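Local coordinates for capsid fiber protein (PDB 6QYY) that forms the base of the head fibers of bacteriophage phi29 and probably attaches them to the capsid surface, at residues A[2-16]-A[43-57]. Sequence-based numbering, arbitrary orientation.
Sequences MVSFTARAKSNVMAY and AVKDVDKGDLTQVNM. With SO4 (sulfate ion), chain G.
Strands 3-9 and 52-57 pair antiparallel by backbone hydrogen bonds at V3-M57, F5-V55 and A7-T53; beyond them A9 and the type II turn D48-D51 continue the pairing, with A9 N bonded to D51 O and G50 N to A9 O at 2.6 Å. After the chains curl round, V13 and V47 pair again.

Polar side chains add bonds of less regular geometry. S4 OG donates to N56 OD1 (2.7 Å), which also accepts a weak bond from Q54 NE2. N12 OD1 takes K49 N at 2.8 Å from above its amide plane. R8, bent at chi3 (-51°), brings NH1 to G50 O at 3.0 Å, edge-on in the guanidinium plane, while L52 CD2 lies over one face, offset toward the NH2 rim. V44 N and K45 N hold a sulfate, probably from crystallisation, through O4; K45 NZ bonds Q54 O (3.0 Å) on an in-plane lone pair.

On the face bearing F5, V55 and M57, V55 CB sits over the F5 ring, 4.0 Å from its centroid, and M57 SD meets the ring edge in a Met-aromatic contact. Separately, A9 CB touches V47 CG1 at 3.6 Å, joining strand end to loop.

Backbone pairing thus carries two unlike faces: the F5 face, apolar, lies against Y21 and V99 of the second subunit; the opposite one, with S4, R8 and N56, is largely polar.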
loop_
_atom_site.group_PDB
_atom_site.type_symbol
_atom_site.label_atom_id
_atom_site.label_comp_id
_atom_site.label_asym_id
_atom_site.label_seq_id
_atom_site.Cartn_x
_atom_site.Cartn_y
_atom_site.Cartn_z
ATOM N N MET A 2 -3.400 13.281 -4.368
ATOM C CA MET A 2 -4.401 13.298 -3.313
ATOM C C MET A 2 -5.753 12.911 -3.893
ATOM O O MET A 2 -6.073 13.248 -5.036
ATOM C CB MET A 2 -4.485 14.678 -2.655
ATOM C CG MET A 2 -5.765 14.923 -1.865
ATOM S SD MET A 2 -5.950 16.644 -1.377
ATOM C CE MET A 2 -6.857 17.321 -2.768
ATOM N N VAL A 3 -6.537 12.187 -3.099
ATOM C CA VAL A 3 -7.900 11.808 -3.447
ATOM C C VAL A 3 -8.793 12.262 -2.297
ATOM O O VAL A 3 -8.480 11.997 -1.130
ATOM C CB VAL A 3 -8.013 10.287 -3.682
ATOM C CG1 VAL A 3 -9.454 9.835 -3.657
ATOM C CG2 VAL A 3 -7.340 9.889 -4.998
ATOM N N SER A 4 -9.883 12.972 -2.612
ATOM C CA SER A 4 -10.721 13.564 -1.574
ATOM C C SER A 4 -12.174 13.134 -1.731
ATOM O O SER A 4 -12.641 12.860 -2.844
ATOM C CB SER A 4 -10.667 15.090 -1.592
ATOM O OG SER A 4 -9.339 15.541 -1.753
ATOM N N PHE A 5 -12.881 13.101 -0.596
ATOM C CA PHE A 5 -14.317 12.864 -0.557
ATOM C C PHE A 5 -14.895 13.519 0.691
ATOM O O PHE A 5 -14.180 13.836 1.647
ATOM C CB PHE A 5 -14.652 11.362 -0.612
ATOM C CG PHE A 5 -14.287 10.574 0.638
ATOM C CD1 PHE A 5 -15.236 10.338 1.629
ATOM C CD2 PHE A 5 -13.022 10.011 0.784
ATOM C CE1 PHE A 5 -14.919 9.593 2.760
ATOM C CE2 PHE A 5 -12.692 9.269 1.914
ATOM C CZ PHE A 5 -13.641 9.062 2.909
ATOM N N THR A 6 -16.201 13.742 0.667
ATOM C CA THR A 6 -16.865 14.382 1.792
ATOM C C THR A 6 -17.455 13.319 2.706
ATOM O O THR A 6 -17.990 12.305 2.243
ATOM C CB THR A 6 -17.936 15.354 1.292
ATOM O OG1 THR A 6 -17.274 16.438 0.627
ATOM C CG2 THR A 6 -18.768 15.925 2.461
ATOM N N ALA A 7 -17.308 13.538 4.006
ATOM C CA ALA A 7 -17.821 12.631 5.014
ATOM C C ALA A 7 -18.494 13.461 6.093
ATOM O O ALA A 7 -18.311 14.677 6.173
ATOM C CB ALA A 7 -16.697 11.774 5.605
ATOM N N ARG A 8 -19.275 12.794 6.926
ATOM C CA ARG A 8 -19.876 13.418 8.096
ATOM C C ARG A 8 -19.312 12.727 9.327
ATOM O O ARG A 8 -19.209 11.503 9.361
ATOM C CB ARG A 8 -21.411 13.313 8.065
ATOM C CG ARG A 8 -22.092 14.052 9.201
ATOM C CD ARG A 8 -23.616 14.074 9.055
ATOM N NE ARG A 8 -24.086 14.529 7.741
ATOM C CZ ARG A 8 -24.302 15.800 7.407
ATOM N NH1 ARG A 8 -24.071 16.774 8.278
ATOM N NH2 ARG A 8 -24.744 16.102 6.195
ATOM N N ALA A 9 -18.924 13.509 10.329
ATOM C CA ALA A 9 -18.436 12.933 11.574
ATOM C C ALA A 9 -19.615 12.393 12.368
ATOM O O ALA A 9 -20.529 13.145 12.717
ATOM C CB ALA A 9 -17.679 13.984 12.383
ATOM N N LYS A 10 -19.602 11.099 12.662
ATOM C CA LYS A 10 -20.682 10.537 13.461
ATOM C C LYS A 10 -20.445 10.691 14.956
ATOM O O LYS A 10 -21.388 10.548 15.742
ATOM C CB LYS A 10 -20.906 9.068 13.076
ATOM C CG LYS A 10 -20.247 8.025 13.935
ATOM C CD LYS A 10 -20.912 6.679 13.641
ATOM C CE LYS A 10 -20.412 5.569 14.551
ATOM N NZ LYS A 10 -21.260 4.339 14.460
ATOM N N SER A 11 -19.221 11.009 15.356
ATOM C CA SER A 11 -18.888 11.405 16.710
ATOM C C SER A 11 -17.685 12.324 16.594
ATOM O O SER A 11 -17.095 12.453 15.519
ATOM C CB SER A 11 -18.597 10.193 17.592
ATOM O OG SER A 11 -17.719 9.311 16.921
ATOM N N ASN A 12 -17.324 12.978 17.694
ATOM C CA ASN A 12 -16.224 13.929 17.611
ATOM C C ASN A 12 -14.942 13.227 17.172
ATOM O O ASN A 12 -14.635 12.123 17.629
ATOM C CB ASN A 12 -16.025 14.629 18.955
ATOM C CG ASN A 12 -17.181 15.554 19.308
ATOM O OD1 ASN A 12 -17.593 16.394 18.500
ATOM N ND2 ASN A 12 -17.697 15.413 20.519
ATOM N N VAL A 13 -14.211 13.859 16.257
ATOM C CA VAL A 13 -12.967 13.311 15.728
ATOM C C VAL A 13 -11.847 14.295 16.037
ATOM O O VAL A 13 -11.949 15.491 15.725
ATOM C CB VAL A 13 -13.060 13.033 14.216
ATOM C CG1 VAL A 13 -11.675 12.775 13.618
ATOM C CG2 VAL A 13 -13.994 11.853 13.939
ATOM N N MET A 14 -10.782 13.799 16.648
ATOM C CA MET A 14 -9.643 14.650 16.945
ATOM C C MET A 14 -8.527 14.408 15.942
ATOM O O MET A 14 -8.433 13.339 15.326
ATOM C CB MET A 14 -9.164 14.417 18.371
ATOM C CG MET A 14 -10.217 14.901 19.346
ATOM S SD MET A 14 -9.593 15.144 20.993
ATOM C CE MET A 14 -9.608 13.463 21.601
ATOM N N ALA A 15 -7.705 15.435 15.751
ATOM C CA ALA A 15 -6.629 15.331 14.776
ATOM C C ALA A 15 -5.632 14.264 15.205
ATOM O O ALA A 15 -5.414 14.026 16.395
ATOM C CB ALA A 15 -5.936 16.686 14.603
ATOM N N TYR A 16 -5.040 13.598 14.211
ATOM C CA TYR A 16 -4.013 12.581 14.429
ATOM C C TYR A 16 -4.560 11.360 15.152
ATOM O O TYR A 16 -3.825 10.688 15.872
ATOM C CB TYR A 16 -2.797 13.148 15.176
ATOM C CG TYR A 16 -2.400 14.462 14.560
ATOM C CD1 TYR A 16 -2.075 14.521 13.205
ATOM C CD2 TYR A 16 -2.453 15.658 15.281
ATOM C CE1 TYR A 16 -1.756 15.717 12.585
ATOM C CE2 TYR A 16 -2.121 16.883 14.661
ATOM C CZ TYR A 16 -1.778 16.888 13.313
ATOM O OH TYR A 16 -1.455 18.054 12.664
ATOM N N ALA A 43 -6.980 10.780 10.758
ATOM C CA ALA A 43 -7.442 12.158 10.661
ATOM C C ALA A 43 -6.247 13.093 10.739
ATOM O O ALA A 43 -5.278 12.838 11.453
ATOM C CB ALA A 43 -8.448 12.508 11.772
ATOM N N VAL A 44 -6.304 14.179 9.983
ATOM C CA VAL A 44 -5.322 15.242 10.157
ATOM C C VAL A 44 -5.956 16.534 10.621
ATOM O O VAL A 44 -5.263 17.555 10.714
ATOM C CB VAL A 44 -4.488 15.478 8.886
ATOM C CG1 VAL A 44 -3.760 14.198 8.510
ATOM C CG2 VAL A 44 -5.391 15.969 7.761
ATOM N N LYS A 45 -7.254 16.531 10.885
ATOM C CA LYS A 45 -7.915 17.687 11.473
ATOM C C LYS A 45 -8.985 17.213 12.441
ATOM O O LYS A 45 -9.356 16.039 12.482
ATOM C CB LYS A 45 -8.512 18.614 10.409
ATOM C CG LYS A 45 -9.458 17.973 9.420
ATOM C CD LYS A 45 -9.658 18.927 8.220
ATOM C CE LYS A 45 -10.411 18.270 7.071
ATOM N NZ LYS A 45 -10.149 18.915 5.744
ATOM N N ASP A 46 -9.463 18.155 13.232
ATOM C CA ASP A 46 -10.483 17.914 14.239
ATOM C C ASP A 46 -11.850 18.219 13.625
ATOM O O ASP A 46 -12.024 19.268 13.000
ATOM C CB ASP A 46 -10.200 18.823 15.442
ATOM C CG ASP A 46 -11.079 18.533 16.648
ATOM O OD1 ASP A 46 -12.310 18.756 16.575
ATOM O OD2 ASP A 46 -10.520 18.156 17.706
ATOM N N VAL A 47 -12.811 17.306 13.771
ATOM C CA VAL A 47 -14.162 17.502 13.239
ATOM C C VAL A 47 -15.175 17.289 14.361
ATOM O O VAL A 47 -15.100 16.294 15.091
ATOM C CB VAL A 47 -14.484 16.550 12.074
ATOM C CG1 VAL A 47 -15.833 16.951 11.449
ATOM C CG2 VAL A 47 -13.365 16.560 11.019
ATOM N N ASP A 48 -16.136 18.202 14.474
ATOM C CA ASP A 48 -17.166 18.066 15.494
ATOM C C ASP A 48 -18.274 17.136 15.014
ATOM O O ASP A 48 -18.609 17.092 13.825
ATOM C CB ASP A 48 -17.747 19.432 15.860
ATOM C CG ASP A 48 -16.691 20.384 16.410
ATOM O OD1 ASP A 48 -15.622 19.904 16.861
ATOM O OD2 ASP A 48 -16.929 21.612 16.385
ATOM N N LYS A 49 -18.843 16.397 15.965
ATOM C CA LYS A 49 -19.907 15.439 15.681
ATOM C C LYS A 49 -21.010 16.067 14.834
ATOM O O LYS A 49 -21.495 17.160 15.133
ATOM C CB LYS A 49 -20.494 14.919 17.001
ATOM C CG LYS A 49 -21.858 14.255 16.853
ATOM C CD LYS A 49 -22.169 13.358 18.044
ATOM C CE LYS A 49 -23.659 13.114 18.172
ATOM N NZ LYS A 49 -23.966 12.121 19.237
ATOM N N GLY A 50 -21.402 15.365 13.773
ATOM C CA GLY A 50 -22.430 15.827 12.872
ATOM C C GLY A 50 -21.990 16.823 11.821
ATOM O O GLY A 50 -22.802 17.185 10.967
ATOM N N ASP A 51 -20.740 17.268 11.834
ATOM C CA ASP A 51 -20.292 18.223 10.833
ATOM C C ASP A 51 -19.772 17.507 9.599
ATOM O O ASP A 51 -19.275 16.381 9.670
ATOM C CB ASP A 51 -19.187 19.127 11.374
ATOM C CG ASP A 51 -19.727 20.265 12.229
ATOM O OD1 ASP A 51 -20.966 20.369 12.380
ATOM O OD2 ASP A 51 -18.906 21.057 12.739
ATOM N N LEU A 52 -19.893 18.181 8.465
ATOM C CA LEU A 52 -19.240 17.705 7.259
ATOM C C LEU A 52 -17.750 17.997 7.323
ATOM O O LEU A 52 -17.293 18.887 8.046
ATOM C CB LEU A 52 -19.833 18.356 6.018
ATOM C CG LEU A 52 -21.282 17.993 5.768
ATOM C CD1 LEU A 52 -21.868 18.906 4.721
ATOM C CD2 LEU A 52 -21.355 16.545 5.340
ATOM N N THR A 53 -16.990 17.226 6.550
ATOM C CA THR A 53 -15.551 17.397 6.480
ATOM C C THR A 53 -15.071 16.813 5.164
ATOM O O THR A 53 -15.670 15.883 4.623
ATOM C CB THR A 53 -14.819 16.737 7.662
ATOM O OG1 THR A 53 -13.442 17.146 7.672
ATOM C CG2 THR A 53 -14.890 15.227 7.589
ATOM N N GLN A 54 -13.997 17.380 4.646
ATOM C CA GLN A 54 -13.358 16.846 3.452
ATOM C C GLN A 54 -12.214 15.948 3.898
ATOM O O GLN A 54 -11.287 16.409 4.574
ATOM C CB GLN A 54 -12.862 17.968 2.541
ATOM C CG GLN A 54 -12.045 17.466 1.368
ATOM C CD GLN A 54 -12.266 18.275 0.104
ATOM O OE1 GLN A 54 -13.364 18.788 -0.140
ATOM N NE2 GLN A 54 -11.219 18.390 -0.713
ATOM N N VAL A 55 -12.292 14.673 3.534
ATOM C CA VAL A 55 -11.269 13.691 3.891
ATOM C C VAL A 55 -10.291 13.593 2.731
ATOM O O VAL A 55 -10.671 13.180 1.635
ATOM C CB VAL A 55 -11.891 12.315 4.179
ATOM C CG1 VAL A 55 -10.788 11.315 4.555
ATOM C CG2 VAL A 55 -12.961 12.400 5.266
ATOM N N ASN A 56 -9.030 13.953 2.965
ATOM C CA ASN A 56 -8.021 13.915 1.914
ATOM C C ASN A 56 -7.113 12.714 2.145
ATOM O O ASN A 56 -6.421 12.640 3.164
ATOM C CB ASN A 56 -7.207 15.211 1.888
ATOM C CG ASN A 56 -8.077 16.436 1.640
ATOM O OD1 ASN A 56 -8.949 16.428 0.771
ATOM N ND2 ASN A 56 -7.855 17.483 2.418
ATOM N N MET A 57 -7.114 11.774 1.208
ATOM C CA MET A 57 -6.306 10.584 1.368
ATOM C C MET A 57 -5.103 10.634 0.433
ATOM O O MET A 57 -5.213 11.046 -0.728
ATOM C CB MET A 57 -7.130 9.301 1.163
ATOM C CG MET A 57 -8.205 9.087 2.219
ATOM S SD MET A 57 -9.318 7.766 1.832
ATOM C CE MET A 57 -8.150 6.437 2.126
HETATM S S SO4 G . -9.700 14.368 8.264
HETATM O O1 SO4 G . -9.431 12.984 7.810
HETATM O O2 SO4 G . -9.892 15.220 7.069
HETATM O O3 SO4 G . -10.929 14.404 9.094
HETATM O O4 SO4 G . -8.545 14.852 9.055
#